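Local coordinates for phage-like element PBSX protein XepA (Bacillus subtilis, PDB 6IA5) that is a pentameric prophage protein of unknown function that does not seem to be involved in lysis of the host cell, at residues P9-K12 with A13-G17; P21-G25 with K26-V30. All coordinates share one frame; numbering follows the deposited sequence.

Interaction 1: residues P9-K12 with A13-G17; sequences PLDK and AGKAG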
loop_
_atom_site.group_PDB
_atom_site.type_symbol
_atom_site.label_atom_id
_atom_site.label_comp_id
_atom_site.label_asym_id
_atom_site.label_seq_id
_atom_site.Cartn_x
_atom_site.Cartn_y
_atom_site.Cartn_z
ATOM N N PRO E 9 21.082 -19.398 -35.188
ATOM C CA PRO E 9 21.112 -18.618 -36.432
ATOM C C PRO E 9 22.519 -18.059 -36.645
ATOM O O PRO E 9 23.331 -18.027 -35.712
ATOM C CB PRO E 9 20.119 -17.466 -36.168
ATOM C CG PRO E 9 20.158 -17.332 -34.640
ATOM C CD PRO E 9 20.296 -18.751 -34.112
ATOM N N LEU E 10 22.802 -17.629 -37.879
ATOM C CA LEU E 10 24.091 -17.047 -38.235
ATOM C C LEU E 10 23.851 -15.569 -38.513
ATOM O O LEU E 10 22.803 -15.226 -39.045
ATOM C CB LEU E 10 24.617 -17.731 -39.514
ATOM C CG LEU E 10 24.769 -19.253 -39.498
ATOM C CD1 LEU E 10 25.321 -19.745 -40.832
ATOM C CD2 LEU E 10 25.679 -19.715 -38.377
ATOM N N ASP E 11 24.820 -14.714 -38.167
ATOM C CA ASP E 11 24.718 -13.311 -38.535
ATOM C C ASP E 11 25.100 -13.137 -40.009
ATOM O O ASP E 11 25.354 -14.114 -40.716
ATOM C CB ASP E 11 25.526 -12.417 -37.584
ATOM C CG ASP E 11 27.007 -12.318 -37.905
ATOM O OD1 ASP E 11 27.518 -13.205 -38.640
ATOM O OD2 ASP E 11 27.651 -11.358 -37.405
ATOM N N LYS E 12 25.158 -11.874 -40.453
ATOM C CA LYS E 12 25.422 -11.497 -41.834
ATOM C C LYS E 12 26.753 -12.095 -42.295
ATOM O O LYS E 12 26.870 -12.515 -43.448
ATOM C CB LYS E 12 25.461 -9.974 -41.956
ATOM C CG LYS E 12 25.069 -9.421 -43.317
ATOM C CD LYS E 12 25.318 -7.941 -43.448
ATOM C CE LYS E 12 24.029 -7.159 -43.302
ATOM N NZ LYS E 12 24.297 -5.706 -43.259
ATOM N N ALA E 13 27.730 -12.164 -41.377
ATOM C CA ALA E 13 29.069 -12.631 -41.688
ATOM C C ALA E 13 29.188 -14.136 -41.452
ATOM O O ALA E 13 30.290 -14.653 -41.419
ATOM C CB ALA E 13 30.072 -11.869 -40.849
ATOM N N GLY E 14 28.063 -14.823 -41.232
ATOM C CA GLY E 14 28.068 -16.263 -41.003
ATOM C C GLY E 14 28.481 -16.690 -39.590
ATOM O O GLY E 14 28.743 -17.870 -39.379
ATOM N N LYS E 15 28.496 -15.775 -38.605
ATOM C CA LYS E 15 28.837 -16.150 -37.233
ATOM C C LYS E 15 27.598 -16.607 -36.456
ATOM O O LYS E 15 26.583 -15.910 -36.411
ATOM C CB LYS E 15 29.549 -14.995 -36.521
ATOM C CG LYS E 15 30.873 -14.605 -37.166
ATOM C CD LYS E 15 31.986 -14.174 -36.247
ATOM C CE LYS E 15 33.091 -13.479 -37.018
ATOM N NZ LYS E 15 32.539 -12.292 -37.712
ATOM N N ALA E 16 27.688 -17.814 -35.875
ATOM C CA ALA E 16 26.623 -18.408 -35.076
ATOM C C ALA E 16 26.566 -17.694 -33.724
ATOM O O ALA E 16 27.592 -17.262 -33.205
ATOM C CB ALA E 16 26.867 -19.887 -34.876
ATOM N N GLY E 17 25.361 -17.570 -33.162
ATOM C CA GLY E 17 25.178 -16.987 -31.838
ATOM C C GLY E 17 23.862 -17.498 -31.246
ATOM O O GLY E 17 22.936 -17.835 -31.999
HETATM O O HOH W 1 23.981 -15.523 -34.969
HETATM O O HOH W 2 30.144 -10.404 -37.223
#

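Interaction 2: residues P21-G25 with K26-V30; sequences PYRGG and KNDFV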
loop_
_atom_site.group_PDB
_atom_site.type_symbol
_atom_site.label_atom_id
_atom_site.label_comp_id
_atom_site.label_asym_id
_atom_site.label_seq_id
_atom_site.Cartn_x
_atom_site.Cartn_y
_atom_site.Cartn_z
ATOM N N PRO E 21 16.719 -12.685 -33.985
ATOM C CA PRO E 21 16.694 -11.401 -34.701
ATOM C C PRO E 21 15.433 -10.636 -34.276
ATOM O O PRO E 21 14.448 -11.251 -33.852
ATOM C CB PRO E 21 16.530 -11.841 -36.174
ATOM C CG PRO E 21 15.759 -13.163 -36.087
ATOM C CD PRO E 21 16.240 -13.820 -34.806
ATOM N N TYR E 22 15.461 -9.302 -34.397
ATOM C CA TYR E 22 14.253 -8.517 -34.156
ATOM C C TYR E 22 14.374 -7.186 -34.883
ATOM O O TYR E 22 15.430 -6.890 -35.454
ATOM C CB TYR E 22 13.964 -8.374 -32.655
ATOM C CG TYR E 22 14.880 -7.446 -31.886
ATOM C CD1 TYR E 22 16.201 -7.786 -31.601
ATOM C CD2 TYR E 22 14.424 -6.211 -31.423
ATOM C CE1 TYR E 22 17.033 -6.941 -30.857
ATOM C CE2 TYR E 22 15.237 -5.360 -30.690
ATOM C CZ TYR E 22 16.537 -5.724 -30.384
ATOM O OH TYR E 22 17.315 -4.851 -29.665
ATOM N N ARG E 23 13.299 -6.396 -34.805
ATOM C CA ARG E 23 13.070 -5.179 -35.576
ATOM C C ARG E 23 12.518 -5.582 -36.948
ATOM O O ARG E 23 12.625 -6.732 -37.355
ATOM C CB ARG E 23 14.283 -4.241 -35.618
ATOM C CG ARG E 23 14.838 -3.878 -34.246
ATOM C CD ARG E 23 15.818 -2.726 -34.279
ATOM N NE ARG E 23 16.493 -2.576 -32.988
ATOM C CZ ARG E 23 15.984 -1.921 -31.937
ATOM N NH1 ARG E 23 14.875 -1.207 -32.072
ATOM N NH2 ARG E 23 16.591 -1.985 -30.768
ATOM N N GLY E 24 11.890 -4.629 -37.641
ATOM C CA GLY E 24 11.128 -4.916 -38.845
ATOM C C GLY E 24 11.960 -5.663 -39.887
ATOM O O GLY E 24 11.482 -6.649 -40.462
ATOM N N GLY E 25 13.203 -5.202 -40.077
ATOM C CA GLY E 25 14.123 -5.816 -41.019
ATOM C C GLY E 25 15.046 -6.885 -40.420
ATOM O O GLY E 25 16.031 -7.266 -41.060
ATOM N N LYS E 26 14.756 -7.346 -39.187
ATOM C CA LYS E 26 15.471 -8.457 -38.570
ATOM C C LYS E 26 16.973 -8.197 -38.568
ATOM O O LYS E 26 17.778 -9.119 -38.724
ATOM C CB LYS E 26 15.104 -9.776 -39.254
ATOM C CG LYS E 26 13.621 -10.115 -39.167
ATOM C CD LYS E 26 13.100 -10.073 -37.749
ATOM C CE LYS E 26 11.595 -10.253 -37.701
ATOM N NZ LYS E 26 10.899 -8.966 -37.514
ATOM N N ASN E 27 17.352 -6.931 -38.360
ATOM C CA ASN E 27 18.747 -6.548 -38.435
ATOM C C ASN E 27 19.282 -6.192 -37.055
ATOM O O ASN E 27 20.342 -5.558 -36.928
ATOM C CB ASN E 27 18.957 -5.374 -39.395
ATOM C CG ASN E 27 18.149 -4.160 -38.990
ATOM O OD1 ASN E 27 17.104 -4.272 -38.348
ATOM N ND2 ASN E 27 18.623 -2.992 -39.363
ATOM N N ASP E 28 18.590 -6.628 -36.003
ATOM C CA ASP E 28 19.163 -6.529 -34.658
ATOM C C ASP E 28 19.099 -7.906 -34.000
ATOM O O ASP E 28 18.383 -8.776 -34.494
ATOM C CB ASP E 28 18.453 -5.422 -33.870
ATOM C CG ASP E 28 19.279 -4.794 -32.764
ATOM O OD1 ASP E 28 20.370 -5.346 -32.435
ATOM O OD2 ASP E 28 18.830 -3.759 -32.234
ATOM N N PHE E 29 19.819 -8.096 -32.888
ATOM C CA PHE E 29 19.908 -9.410 -32.266
ATOM C C PHE E 29 19.722 -9.279 -30.753
ATOM O O PHE E 29 20.133 -8.278 -30.164
ATOM C CB PHE E 29 21.267 -10.062 -32.579
ATOM C CG PHE E 29 22.437 -9.186 -32.217
ATOM C CD1 PHE E 29 22.957 -8.281 -33.137
ATOM C CD2 PHE E 29 22.995 -9.237 -30.946
ATOM C CE1 PHE E 29 24.004 -7.437 -32.794
ATOM C CE2 PHE E 29 24.020 -8.370 -30.587
ATOM C CZ PHE E 29 24.526 -7.479 -31.511
ATOM N N VAL E 30 19.204 -10.340 -30.123
ATOM C CA VAL E 30 19.060 -10.362 -28.676
ATOM C C VAL E 30 19.258 -11.802 -28.190
ATOM O O VAL E 30 18.818 -12.740 -28.854
ATOM C CB VAL E 30 17.674 -9.784 -28.260
ATOM C CG1 VAL E 30 16.501 -10.576 -28.835
ATOM C CG2 VAL E 30 17.534 -9.697 -26.740
HETATM O O HOH W 3 19.894 -5.590 -29.643
HETATM O O HOH W 4 9.132 -8.627 -39.935
HETATM O O HOH W 5 14.877 -3.193 -38.976
#

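Interaction 1: residues P9-K12 with A13-G17
With chi1 at 83°, Asp11 swings its CG between its own backbone N and carbonyl carbon, which carries the carboxylate forward over the type I beta turn that runs from Asp11 to Gly14. There Lys15 N comes to OD1 of Asp11 from above the carboxylate plane, at 2.8 Å, and Ala13 N meets the same oxygen more weakly at 2.9 Å. The weak bond from Ala13 N closes an Asx turn over the type I beta turn, and the stronger one from Lys15 N reaches past it. The turn's own bond, Gly14 N to Asp11 O, is 2.8 Å long, and Gly14 continues the chain with a positive phi.

Behind the turn the two arms run back past each other. Asp11 N donates to Lys15 O, a single bridge pairs Leu10 with Ala16, and Gly17 N reaches Pro9 O in a longer bond of 3.3 Å. Water 1 donates to both Pro9 O and Lys15 O and so ties the arms together once more. Leu10 lays CD2 against CB of Ala16, 3.7 Å away, the apolar touch between the arms.

The loop belongs to the N-terminal part that meets neighbouring subunits of the pentamer: Asp11 OD2 also accepts from Phe8 N of the second subunit, and Pro9 packs on Phe29 of the third. The Lys15 side chain lies alongside the Asp11 carboxylate without touching it through charged atoms; water 2 spans them, donating to Asp11 OD2 at 2.7 Å and accepting from Lys15 NZ at 3.1 Å.

Interaction 2: residues P21-G25 with K26-V30
The Tyr22 ring carries CB of Asp28 over one face, a CH-pi contact 4.0 Å from the ring centroid, while the carbonyl of Phe29 and water 3 sit at its edge. Tyrosine and carboxylate run side by side with their planes only 16° apart. Arg23 has Tyr22 CE2 above one face of its guanidinium, offset toward the rim, and the Asp28 carboxylate at its edge, nearly coplanar with it. Its NE gives a straight bond of 2.7 Å to the anti lone pair of Asp28 OD2, and NH2 adds a weak second one, making a salt bridge.

These groups sit on the beta hairpin of strands 20-22 and 28-35. Tyr22 and Asp28 form an antiparallel hydrogen-bonded pair, with N to O bonds in both directions, and Pro21 faces Phe29 in the non-hydrogen-bonded pair beyond. The chain reverses through a type I turn from Arg23 to Lys26, closed by the bond from Lys26 N to Arg23 O at 2.9 Å. In one of the two conformers of Lys26 the side chain curls back, bent at chi2 (-53°), and NZ also comes to this oxygen.

Asp28 OD1 is held as well: it accepts from Phe29 N at 2.8 Å, from water 3, and in a salt bridge from Lys20 of the second subunit. Val39 of the fourth subunit packs on Tyr22, Arg23 and Asp28. With an arginine on one oxygen and a lysine of a neighbouring chain near the other, the buried carboxylate is probably kept ionised, its charge balanced by Arg23 within the hairpin and by Lys20 across the subunit interface.

Interactions 1 and 2 follow each other along the N-terminal part of the chain, their centres 13 Å apart, and meet through no contact of their own. Both are tight reversals built on a type I turn with an aspartate in the bonding, yet the 9-17 loop has a single bridge between its arms, whereas 21-30 is a true two-strand hairpin. Their centres lie about 53 and 47 Å from the centre of this elongated chain. What relates them spatially is the pentamer: both touch the second subunit, where Phe8 of that subunit gives its backbone N to Asp11 of interaction 1 and meets the Phe29 ring of interaction 2 edge-to-face. A glycerol, probably from the crystallisation liquor, lies about 4 Å from the side chain of Ala16.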